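Local coordinates for 2-oxoglutarate-dependent dioxygenase tropC (Talaromyces stipitatus, PDB 6XJJ), which catalyses an iron- and 2-oxoglutarate-dependent oxidation in fungal tropolone biosynthesis, after a monooxygenase step that yields a dearomatized hydroxycyclohexadione, at residues S47-S52 and K61-V66; S68-N71 and F75-L78; H81-E86 and L186-T191; Q198-A203 and S208-D213. All blocks are in the same frame, centred on the assembly; numbering follows the deposited sequence.

Contact 1: S47-S52 and K61-V66; sequences SAWLSS and KVVEEV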
loop_
_atom_site.group_PDB
_atom_site.type_symbol
_atom_site.label_atom_id
_atom_site.label_comp_id
_atom_site.label_asym_id
_atom_site.label_seq_id
_atom_site.Cartn_x
_atom_site.Cartn_y
_atom_site.Cartn_z
ATOM N N SER A 47 -11.624 -12.069 10.197
ATOM C CA SER A 47 -12.761 -11.862 11.093
ATOM C C SER A 47 -12.480 -12.375 12.496
ATOM O O SER A 47 -12.732 -11.679 13.484
ATOM C CB SER A 47 -13.999 -12.558 10.523
ATOM O OG SER A 47 -14.406 -11.958 9.306
ATOM N N ALA A 48 -11.934 -13.589 12.600
ATOM C CA ALA A 48 -11.762 -14.203 13.909
ATOM C C ALA A 48 -10.777 -13.415 14.764
ATOM O O ALA A 48 -10.995 -13.237 15.968
ATOM C CB ALA A 48 -11.309 -15.652 13.751
ATOM N N TRP A 49 -9.697 -12.921 14.162
ATOM C CA TRP A 49 -8.672 -12.252 14.954
ATOM C C TRP A 49 -9.193 -10.926 15.503
ATOM O O TRP A 49 -8.832 -10.528 16.618
ATOM C CB TRP A 49 -7.418 -12.043 14.100
ATOM C CG TRP A 49 -6.139 -11.899 14.888
ATOM C CD1 TRP A 49 -5.296 -12.919 15.275
ATOM C CD2 TRP A 49 -5.548 -10.691 15.377
ATOM N NE1 TRP A 49 -4.220 -12.413 15.977
ATOM C CE2 TRP A 49 -4.354 -11.051 16.054
ATOM C CE3 TRP A 49 -5.906 -9.346 15.313
ATOM C CZ2 TRP A 49 -3.526 -10.109 16.658
ATOM C CZ3 TRP A 49 -5.078 -8.405 15.921
ATOM C CH2 TRP A 49 -3.906 -8.793 16.583
ATOM N N LEU A 50 -10.055 -10.243 14.744
ATOM C CA LEU A 50 -10.689 -9.011 15.202
ATOM C C LEU A 50 -11.880 -9.241 16.125
ATOM O O LEU A 50 -12.273 -8.315 16.841
ATOM C CB LEU A 50 -11.163 -8.187 14.003
ATOM C CG LEU A 50 -10.128 -7.486 13.136
ATOM C CD1 LEU A 50 -10.798 -6.889 11.895
ATOM C CD2 LEU A 50 -9.416 -6.403 13.948
ATOM N N SER A 51 -12.488 -10.422 16.103
ATOM C CA SER A 51 -13.607 -10.716 16.986
ATOM C C SER A 51 -13.123 -10.937 18.413
ATOM O O SER A 51 -12.064 -11.530 18.640
ATOM C CB SER A 51 -14.364 -11.949 16.487
ATOM O OG SER A 51 -15.412 -12.307 17.374
ATOM N N SER A 52 -13.900 -10.447 19.379
ATOM C CA SER A 52 -13.572 -10.608 20.790
ATOM C C SER A 52 -14.241 -11.828 21.409
ATOM O O SER A 52 -14.101 -12.052 22.616
ATOM C CB SER A 52 -13.948 -9.344 21.571
ATOM O OG SER A 52 -15.339 -9.102 21.531
ATOM N N LYS A 61 -5.972 -20.040 13.336
ATOM C CA LYS A 61 -6.155 -20.323 11.918
ATOM C C LYS A 61 -5.880 -19.088 11.067
ATOM O O LYS A 61 -5.365 -19.206 9.948
ATOM C CB LYS A 61 -7.567 -20.852 11.667
ATOM C CG LYS A 61 -7.830 -21.241 10.227
ATOM C CD LYS A 61 -9.197 -21.874 10.035
ATOM C CE LYS A 61 -9.444 -22.182 8.565
ATOM N NZ LYS A 61 -10.747 -22.861 8.323
ATOM N N VAL A 62 -6.197 -17.898 11.583
ATOM C CA VAL A 62 -5.876 -16.669 10.863
ATOM C C VAL A 62 -4.365 -16.468 10.802
ATOM O O VAL A 62 -3.811 -16.137 9.748
ATOM C CB VAL A 62 -6.593 -15.469 11.514
ATOM C CG1 VAL A 62 -6.144 -14.159 10.892
ATOM C CG2 VAL A 62 -8.097 -15.607 11.348
ATOM N N VAL A 63 -3.672 -16.683 11.924
ATOM C CA VAL A 63 -2.216 -16.553 11.946
ATOM C C VAL A 63 -1.575 -17.534 10.969
ATOM O O VAL A 63 -0.620 -17.194 10.261
ATOM C CB VAL A 63 -1.695 -16.758 13.380
ATOM C CG1 VAL A 63 -0.172 -16.749 13.421
ATOM C CG2 VAL A 63 -2.242 -15.687 14.276
ATOM N N GLU A 64 -2.081 -18.771 10.924
ATOM C CA GLU A 64 -1.552 -19.764 9.989
ATOM C C GLU A 64 -1.691 -19.308 8.540
ATOM O O GLU A 64 -0.717 -19.322 7.780
ATOM C CB GLU A 64 -2.260 -21.103 10.186
ATOM C CG GLU A 64 -1.896 -21.854 11.458
ATOM C CD GLU A 64 -0.425 -22.206 11.533
ATOM O OE1 GLU A 64 0.198 -22.440 10.473
ATOM O OE2 GLU A 64 0.108 -22.304 12.651
ATOM N N GLU A 65 -2.900 -18.919 8.132
ATOM C CA GLU A 65 -3.122 -18.534 6.742
ATOM C C GLU A 65 -2.276 -17.323 6.351
ATOM O O GLU A 65 -1.771 -17.254 5.224
ATOM C CB GLU A 65 -4.613 -18.272 6.517
ATOM C CG GLU A 65 -5.454 -19.542 6.566
ATOM C CD GLU A 65 -6.941 -19.265 6.503
ATOM O OE1 GLU A 65 -7.336 -18.079 6.548
ATOM O OE2 GLU A 65 -7.727 -20.230 6.430
ATOM N N VAL A 66 -2.088 -16.372 7.269
ATOM C CA VAL A 66 -1.318 -15.168 6.952
ATOM C C VAL A 66 0.167 -15.492 6.837
ATOM O O VAL A 66 0.780 -15.288 5.781
ATOM C CB VAL A 66 -1.571 -14.076 8.005
ATOM C CG1 VAL A 66 -0.674 -12.870 7.755
ATOM C CG2 VAL A 66 -3.033 -13.660 7.986
#
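Ala48 and Trp49 press on Val62 and Val63 where the one-turn helix 47-50 meets the longer helix 56-72, a small helix-helix packing in the N-terminal region of this dioxygenase. A short connection joins them, and the closest backbone approach is Trp49 CA to Val62 CA, 6.6 Å. Val62 is the knuckle of the tight part. With CG1 anti to the backbone N (chi1 173°), its two methyls spread to meet neighbouring residues of the short helix: CG2 meets Ala48 CB at 4.0 Å, and CG1 meets Trp49 CB, also at 4.0 Å. Ile46 touches Val62 as well, and side chains of Thr191, Arg194 and Ile195 of helix 171-204 touch Trp49, so the packing continues into the body of the protein.

Away from this row the two segments part. Beyond Leu50 the chain leaves the helix, the exposed Ser52 takes no part, and the fully extended Lys61 carries its amine away from the short helix. Lys59, in the first turn of helix 56-72, supplies the polar ties: its NZ hydrogen-bonds to the carbonyl O atoms of Ala48 and Ser51, holding the end of helix 47-50. Trp49 turns its CG anti to the backbone N (chi1 -156°), which carries the pyrrole part of the indole over to Val63, and there NE1 lies 4.2 Å from CG2, the methyl meeting the ring obliquely.

Contact 2: S68-N71 and F75-L78; sequences SACN and FFNL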
loop_
_atom_site.group_PDB
_atom_site.type_symbol
_atom_site.label_atom_id
_atom_site.label_comp_id
_atom_site.label_asym_id
_atom_site.label_seq_id
_atom_site.Cartn_x
_atom_site.Cartn_y
_atom_site.Cartn_z
ATOM N N SER A 68 1.617 -17.976 6.247
ATOM C CA SER A 68 1.856 -18.907 5.155
ATOM C C SER A 68 1.792 -18.214 3.797
ATOM O O SER A 68 2.645 -18.449 2.938
ATOM C CB SER A 68 0.840 -20.049 5.239
ATOM O OG SER A 68 0.973 -20.952 4.159
ATOM N N ALA A 69 0.794 -17.356 3.581
ATOM C CA ALA A 69 0.740 -16.605 2.333
ATOM C C ALA A 69 1.932 -15.665 2.213
ATOM O O ALA A 69 2.495 -15.496 1.124
ATOM C CB ALA A 69 -0.568 -15.820 2.242
ATOM N N CYS A 70 2.334 -15.047 3.328
ATOM C CA CYS A 70 3.470 -14.135 3.304
ATOM C C CYS A 70 4.787 -14.870 3.162
ATOM O O CYS A 70 5.770 -14.280 2.700
ATOM C CB CYS A 70 3.490 -13.291 4.575
ATOM S SG CYS A 70 2.037 -12.236 4.730
ATOM N N ASN A 71 4.832 -16.138 3.549
ATOM C CA ASN A 71 6.066 -16.883 3.385
ATOM C C ASN A 71 6.195 -17.467 1.987
ATOM O O ASN A 71 7.312 -17.654 1.495
ATOM C CB ASN A 71 6.145 -17.966 4.459
ATOM C CG ASN A 71 7.363 -18.828 4.319
ATOM O OD1 ASN A 71 7.703 -19.278 3.229
ATOM N ND2 ASN A 71 8.122 -18.927 5.398
ATOM N N PHE A 75 2.213 -12.118 -0.959
ATOM C CA PHE A 75 0.938 -11.435 -1.087
ATOM C C PHE A 75 -0.181 -12.306 -0.542
ATOM O O PHE A 75 -0.094 -13.536 -0.554
ATOM C CB PHE A 75 0.489 -11.092 -2.521
ATOM C CG PHE A 75 1.239 -9.976 -3.202
ATOM C CD1 PHE A 75 2.571 -9.689 -2.956
ATOM C CD2 PHE A 75 0.503 -9.078 -3.969
ATOM C CE1 PHE A 75 3.195 -8.616 -3.609
ATOM C CE2 PHE A 75 1.097 -8.006 -4.580
ATOM C CZ PHE A 75 2.443 -7.765 -4.398
ATOM N N PHE A 76 -1.244 -11.640 -0.086
ATOM C CA PHE A 76 -2.583 -12.208 -0.049
ATOM C C PHE A 76 -3.631 -11.118 -0.243
ATOM O O PHE A 76 -3.349 -9.920 -0.153
ATOM C CB PHE A 76 -3.006 -12.933 1.243
ATOM C CG PHE A 76 -2.594 -12.274 2.546
ATOM C CD1 PHE A 76 -1.665 -11.252 2.632
ATOM C CD2 PHE A 76 -3.456 -12.425 3.630
ATOM C CE1 PHE A 76 -1.382 -10.646 3.843
ATOM C CE2 PHE A 76 -3.217 -11.775 4.827
ATOM C CZ PHE A 76 -2.189 -10.870 4.918
ATOM N N ASN A 77 -4.862 -11.571 -0.507
ATOM C CA ASN A 77 -6.069 -10.772 -0.326
ATOM C C ASN A 77 -6.611 -10.935 1.087
ATOM O O ASN A 77 -6.669 -12.047 1.622
ATOM C CB ASN A 77 -7.153 -11.180 -1.325
ATOM C CG ASN A 77 -6.924 -10.610 -2.704
ATOM O OD1 ASN A 77 -7.213 -9.440 -2.961
ATOM N ND2 ASN A 77 -6.410 -11.433 -3.604
ATOM N N LEU A 78 -7.032 -9.817 1.672
ATOM C CA LEU A 78 -7.505 -9.764 3.048
ATOM C C LEU A 78 -8.977 -9.383 3.064
ATOM O O LEU A 78 -9.363 -8.376 2.461
ATOM C CB LEU A 78 -6.699 -8.746 3.858
ATOM C CG LEU A 78 -6.958 -8.664 5.367
ATOM C CD1 LEU A 78 -5.706 -8.175 6.072
ATOM C CD2 LEU A 78 -8.127 -7.753 5.702
#
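The Phe76 ring takes its neighbours at a slant, as both Ala69 and Cys70 approach it obliquely from helix 56-72. Cys70 SG lies 4.6 Å from the centroid of the Phe76 ring and 39° off its normal, a sulfur-aromatic contact whose nearest carbon is CE1, 3.9 Å from SG. The Phe75 ring belongs to another neighbourhood: its CB points away from the helix, and the ring meets His302 edge-to-face.

Ala69 fits its methyl into the angle between strand and ring. Its CB is 3.9 Å from Phe76 CB and 3.6 Å from the carbonyl O of Phe75, so side chain and backbone of the strand share one small contact. Phe76 holds CG between its own N and carbonyl carbon (chi1 41°), which lays the ring beside the helix. Val44 and Ile283, from the two strands flanking 75-79, also touch the Phe76 side chain.

All four residues are buried. They join a helix, through a short connection, to a strand that extends the larger sheet of the jelly-roll fold. The strand's other side faces the metal centre through Phe75, whose side chain comes within about 6 Å of the iron bound by His243, Asp245 and His302, the two-histidine, one-carboxylate site of this family.

Contact 3: H81-E86 and L186-T191; sequences HGIPAE and LDLVST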
loop_
_atom_site.group_PDB
_atom_site.type_symbol
_atom_site.label_atom_id
_atom_site.label_comp_id
_atom_site.label_asym_id
_atom_site.label_seq_id
_atom_site.Cartn_x
_atom_site.Cartn_y
_atom_site.Cartn_z
ATOM N N HIS A 81 -12.121 -7.449 7.457
ATOM C CA HIS A 81 -11.512 -6.296 8.102
ATOM C C HIS A 81 -12.520 -5.406 8.816
ATOM O O HIS A 81 -12.132 -4.673 9.731
ATOM C CB HIS A 81 -10.728 -5.499 7.052
ATOM C CG HIS A 81 -11.488 -5.256 5.783
ATOM N ND1 HIS A 81 -12.443 -4.271 5.661
ATOM C CD2 HIS A 81 -11.447 -5.891 4.587
ATOM C CE1 HIS A 81 -12.948 -4.299 4.439
ATOM N NE2 HIS A 81 -12.358 -5.272 3.767
ATOM N N GLY A 82 -13.794 -5.454 8.434
ATOM C CA GLY A 82 -14.815 -4.689 9.113
ATOM C C GLY A 82 -15.026 -3.287 8.586
ATOM O O GLY A 82 -15.957 -2.607 9.033
ATOM N N ILE A 83 -14.210 -2.837 7.648
ATOM C CA ILE A 83 -14.416 -1.522 7.029
ATOM C C ILE A 83 -15.630 -1.588 6.106
ATOM O O ILE A 83 -15.732 -2.524 5.289
ATOM C CB ILE A 83 -13.159 -1.099 6.266
ATOM C CG1 ILE A 83 -11.996 -0.974 7.252
ATOM C CG2 ILE A 83 -13.368 0.230 5.560
ATOM C CD1 ILE A 83 -10.632 -0.864 6.623
ATOM N N PRO A 84 -16.571 -0.648 6.182
ATOM C CA PRO A 84 -17.766 -0.753 5.339
ATOM C C PRO A 84 -17.442 -0.518 3.874
ATOM O O PRO A 84 -16.429 0.087 3.515
ATOM C CB PRO A 84 -18.689 0.348 5.873
ATOM C CG PRO A 84 -18.197 0.638 7.242
ATOM C CD PRO A 84 -16.720 0.415 7.196
ATOM N N ALA A 85 -18.341 -1.001 3.017
ATOM C CA ALA A 85 -18.223 -0.690 1.602
ATOM C C ALA A 85 -18.350 0.802 1.334
ATOM O O ALA A 85 -17.850 1.275 0.311
ATOM C CB ALA A 85 -19.275 -1.451 0.800
ATOM N N GLU A 86 -18.992 1.557 2.225
ATOM C CA GLU A 86 -19.112 2.995 2.011
ATOM C C GLU A 86 -17.741 3.645 1.979
ATOM O O GLU A 86 -17.464 4.512 1.141
ATOM C CB GLU A 86 -19.927 3.642 3.120
ATOM C CG GLU A 86 -20.431 5.006 2.749
ATOM C CD GLU A 86 -20.881 5.788 3.955
ATOM O OE1 GLU A 86 -20.682 5.306 5.090
ATOM O OE2 GLU A 86 -21.436 6.887 3.774
ATOM N N LEU A 186 -4.341 2.986 8.903
ATOM C CA LEU A 186 -3.452 2.830 10.052
ATOM C C LEU A 186 -3.971 1.771 11.017
ATOM O O LEU A 186 -3.192 0.973 11.553
ATOM C CB LEU A 186 -3.267 4.161 10.781
ATOM C CG LEU A 186 -2.494 4.051 12.103
ATOM C CD1 LEU A 186 -1.139 3.419 11.897
ATOM C CD2 LEU A 186 -2.330 5.412 12.750
ATOM N N ASP A 187 -5.282 1.743 11.253
ATOM C CA ASP A 187 -5.821 0.754 12.176
ATOM C C ASP A 187 -5.665 -0.654 11.621
ATOM O O ASP A 187 -5.288 -1.581 12.350
ATOM C CB ASP A 187 -7.289 1.030 12.461
ATOM C CG ASP A 187 -7.866 0.043 13.440
ATOM O OD1 ASP A 187 -7.477 0.089 14.626
ATOM O OD2 ASP A 187 -8.669 -0.809 13.013
ATOM N N LEU A 188 -5.977 -0.836 10.340
ATOM C CA LEU A 188 -5.855 -2.153 9.729
ATOM C C LEU A 188 -4.407 -2.627 9.700
ATOM O O LEU A 188 -4.135 -3.810 9.943
ATOM C CB LEU A 188 -6.446 -2.124 8.320
ATOM C CG LEU A 188 -6.280 -3.383 7.464
ATOM C CD1 LEU A 188 -6.893 -4.590 8.134
ATOM C CD2 LEU A 188 -6.922 -3.162 6.107
ATOM N N VAL A 189 -3.458 -1.729 9.415
ATOM C CA VAL A 189 -2.078 -2.180 9.285
ATOM C C VAL A 189 -1.524 -2.537 10.654
ATOM O O VAL A 189 -0.630 -3.383 10.769
ATOM C CB VAL A 189 -1.207 -1.121 8.580
ATOM C CG1 VAL A 189 -0.861 0.022 9.508
ATOM C CG2 VAL A 189 0.038 -1.758 8.017
ATOM N N SER A 190 -2.040 -1.906 11.713
ATOM C CA SER A 190 -1.639 -2.280 13.065
ATOM C C SER A 190 -2.129 -3.681 13.406
ATOM O O SER A 190 -1.420 -4.455 14.062
ATOM C CB SER A 190 -2.178 -1.269 14.069
ATOM O OG SER A 190 -1.651 0.022 13.824
ATOM N N THR A 191 -3.344 -4.018 12.969
ATOM C CA THR A 191 -3.839 -5.383 13.106
ATOM C C THR A 191 -2.948 -6.361 12.345
ATOM O O THR A 191 -2.531 -7.396 12.882
ATOM C CB THR A 191 -5.281 -5.463 12.594
ATOM O OG1 THR A 191 -6.104 -4.550 13.327
ATOM C CG2 THR A 191 -5.836 -6.876 12.736
#
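A loop leading into helix 85-99 passes over the side of helix 171-204, with His81 CA and Leu188 CA the closest pair of backbone positions, 7.2 Å apart. At Gly82 the loop turns with a positive phi of 88°, and this brings Ile83 back toward the helix. Leu188 receives both ends of the bend. Its CD1 touches CB of His81 at 4.1 Å, while CD2 lies 4.4 Å from CD1 of Ile83, a looser apolar contact at the tip of the isoleucine.

The imidazole itself leads away from the helix and serves the loop. ND1 of His81 accepts the backbone N-H of Ile83 at 3.0 Å, the N-H pointing at it at 145° and the donor tilted 18° from the ring plane. NE2 bonds to the carbonyl O of Asp279, consistent with a neutral ring protonated there, and the two bonds together fix its rotation. Within the helix, Ser190 OG and Thr191 OG1 bond back to the carbonyls of Leu186 and Asp187; each oxygen thereby takes a hydroxyl and a backbone N-H from opposite faces of its plane.

Phe281 meets His81 edge-to-face and touches both Ile83 and Leu188, while Ile251 also packs on Leu188. The contact thus belongs to the layer where the long helix of the dioxygenase fold lies against the larger sheet of its jelly roll.

Contact 4: Q198-A203 and S208-D213; sequences QGIHKA and SDVLND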
loop_
_atom_site.group_PDB
_atom_site.type_symbol
_atom_site.label_atom_id
_atom_site.label_comp_id
_atom_site.label_asym_id
_atom_site.label_seq_id
_atom_site.Cartn_x
_atom_site.Cartn_y
_atom_site.Cartn_z
ATOM N N GLN A 198 2.653 -12.498 15.635
ATOM C CA GLN A 198 2.241 -13.789 16.178
ATOM C C GLN A 198 2.760 -14.942 15.328
ATOM O O GLN A 198 3.168 -15.979 15.863
ATOM C CB GLN A 198 0.715 -13.825 16.293
ATOM C CG GLN A 198 0.123 -15.098 16.881
ATOM C CD GLN A 198 0.649 -15.419 18.268
ATOM O OE1 GLN A 198 0.731 -14.545 19.134
ATOM N NE2 GLN A 198 0.932 -16.696 18.508
ATOM N N GLY A 199 2.753 -14.787 14.002
ATOM C CA GLY A 199 3.382 -15.784 13.154
ATOM C C GLY A 199 4.873 -15.917 13.406
ATOM O O GLY A 199 5.435 -17.007 13.264
ATOM N N ILE A 200 5.533 -14.819 13.784
ATOM C CA ILE A 200 6.934 -14.895 14.188
ATOM C C ILE A 200 7.070 -15.688 15.484
ATOM O O ILE A 200 7.928 -16.572 15.602
ATOM C CB ILE A 200 7.531 -13.481 14.318
ATOM C CG1 ILE A 200 7.537 -12.774 12.956
ATOM C CG2 ILE A 200 8.920 -13.525 14.917
ATOM C CD1 ILE A 200 8.358 -13.473 11.884
ATOM N N HIS A 201 6.236 -15.375 16.481
ATOM C CA HIS A 201 6.220 -16.155 17.715
ATOM C C HIS A 201 6.136 -17.648 17.428
ATOM O O HIS A 201 6.908 -18.442 17.976
ATOM C CB HIS A 201 5.040 -15.731 18.589
ATOM C CG HIS A 201 4.846 -16.607 19.785
ATOM N ND1 HIS A 201 5.729 -16.625 20.842
ATOM C CD2 HIS A 201 3.913 -17.553 20.057
ATOM C CE1 HIS A 201 5.329 -17.513 21.733
ATOM N NE2 HIS A 201 4.233 -18.094 21.279
ATOM N N LYS A 202 5.187 -18.049 16.576
ATOM C CA LYS A 202 5.014 -19.466 16.278
ATOM C C LYS A 202 6.217 -20.024 15.534
ATOM O O LYS A 202 6.613 -21.172 15.761
ATOM C CB LYS A 202 3.740 -19.681 15.464
ATOM C CG LYS A 202 2.458 -19.499 16.254
ATOM C CD LYS A 202 1.226 -19.759 15.402
ATOM C CE LYS A 202 1.063 -21.220 15.044
ATOM N NZ LYS A 202 0.832 -22.100 16.215
ATOM N N ALA A 203 6.819 -19.225 14.651
ATOM C CA ALA A 203 7.918 -19.724 13.831
ATOM C C ALA A 203 9.205 -19.841 14.635
ATOM O O ALA A 203 9.845 -20.898 14.636
ATOM C CB ALA A 203 8.140 -18.820 12.616
ATOM N N SER A 208 5.291 -12.297 21.026
ATOM C CA SER A 208 4.394 -11.981 19.917
ATOM C C SER A 208 4.283 -10.481 19.625
ATOM O O SER A 208 3.621 -10.118 18.647
ATOM C CB SER A 208 3.014 -12.586 20.169
ATOM O OG SER A 208 2.438 -12.119 21.370
ATOM N N ASP A 209 4.932 -9.607 20.397
ATOM C CA ASP A 209 5.015 -8.187 20.072
ATOM C C ASP A 209 6.382 -7.792 19.513
ATOM O O ASP A 209 6.835 -6.666 19.743
ATOM C CB ASP A 209 4.691 -7.347 21.309
ATOM C CG ASP A 209 5.682 -7.569 22.442
ATOM O OD1 ASP A 209 6.725 -8.214 22.216
ATOM O OD2 ASP A 209 5.418 -7.107 23.569
ATOM N N VAL A 210 7.048 -8.689 18.775
ATOM C CA VAL A 210 8.386 -8.381 18.271
ATOM C C VAL A 210 8.324 -7.131 17.415
ATOM O O VAL A 210 9.190 -6.250 17.486
ATOM C CB VAL A 210 8.971 -9.533 17.427
ATOM C CG1 VAL A 210 10.489 -9.410 17.407
ATOM C CG2 VAL A 210 8.520 -10.929 17.823
ATOM N N LEU A 211 7.304 -7.062 16.569
ATOM C CA LEU A 211 7.247 -6.115 15.471
ATOM C C LEU A 211 6.512 -4.837 15.835
ATOM O O LEU A 211 6.463 -3.918 15.018
ATOM C CB LEU A 211 6.543 -6.757 14.271
ATOM C CG LEU A 211 7.047 -8.124 13.799
ATOM C CD1 LEU A 211 6.179 -8.629 12.657
ATOM C CD2 LEU A 211 8.511 -8.118 13.395
ATOM N N ASN A 212 5.923 -4.754 17.025
ATOM C CA ASN A 212 4.970 -3.685 17.285
ATOM C C ASN A 212 5.616 -2.311 17.428
ATOM O O ASN A 212 4.890 -1.314 17.467
ATOM C CB ASN A 212 4.161 -4.020 18.532
ATOM C CG ASN A 212 3.278 -5.240 18.333
ATOM O OD1 ASN A 212 3.070 -5.691 17.200
ATOM N ND2 ASN A 212 2.705 -5.743 19.422
ATOM N N ASP A 213 6.945 -2.214 17.479
ATOM C CA ASP A 213 7.580 -0.906 17.611
ATOM C C ASP A 213 7.480 -0.057 16.347
ATOM O O ASP A 213 7.636 1.165 16.432
ATOM C CB ASP A 213 9.046 -1.078 18.006
ATOM C CG ASP A 213 9.203 -1.544 19.438
ATOM O OD1 ASP A 213 8.221 -1.439 20.201
ATOM O OD2 ASP A 213 10.296 -2.014 19.810
#
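The last turns of helix 171-204 and the loop that follows form a chain reversal, in which Gln198, Ile200 and His201 receive Ser208, Val210 and Leu211. The two arms come as close as 4.7 Å, between Gln198 CA and Ser208 CA. Ser208 lies against the polar flank of the helix. Its CA sits 4.0 Å from CB of His201, and the two CB atoms are almost as near. Gln198 starts out pointing away from the loop, but its chain bends at chi2 (57°) and returns the amide. OE1 then abuts CB of Ser208 and stands 3.7 Å from OG, a contact of surfaces instead of a bonded pair. The imidazole of His201 is tied to the reversal from within: ND1 makes a hydrogen bond with the backbone O of His206. The N of Ser208 approaches the same ring obliquely.

Between Gln198 and His201 in sequence, but on another side of the helix, Ile200 carries the apolar half. Its CG2 meets CG2 of Val210 at 3.9 Å, the two side chains crossing at about a right angle, and its CG1 branch reaches toward CD1 of Leu211 at 4.4 Å. Ile200 and Leu211 are buried, whereas His201 is exposed, so the contact grades from solvent to interior across a single helix turn.

Leu211 continues inward onto Val193 and Leu196 of the same long helix. Ile200 touches Thr293 and Tyr297, in the loop after helix 287-292, and on the flank facing helix 56-72 Gln198 packs on Val63.

In the fold
Contacts 1 to 4 follow one another along the chain. Contacts 1 and 2 share helix 56-72, their centres 13 Å apart, and meet where Val66 packs on Phe76. Contacts 3 and 4 share helix 171-204, with centres 20 Å apart and no direct touch. Contact 1 bridges the pairs: Trp49 and Leu50 reach Thr191 of contact 3, and Val63 reaches Gln198 of contact 4. Leu78 meets Leu188, joining contacts 2 and 3. The N-terminal helices and the long helix are thereby knit onto the larger sheet, with contact 2 nearest the iron and the centres of contacts 1 and 4 each about 21 Å from the centre of the chain.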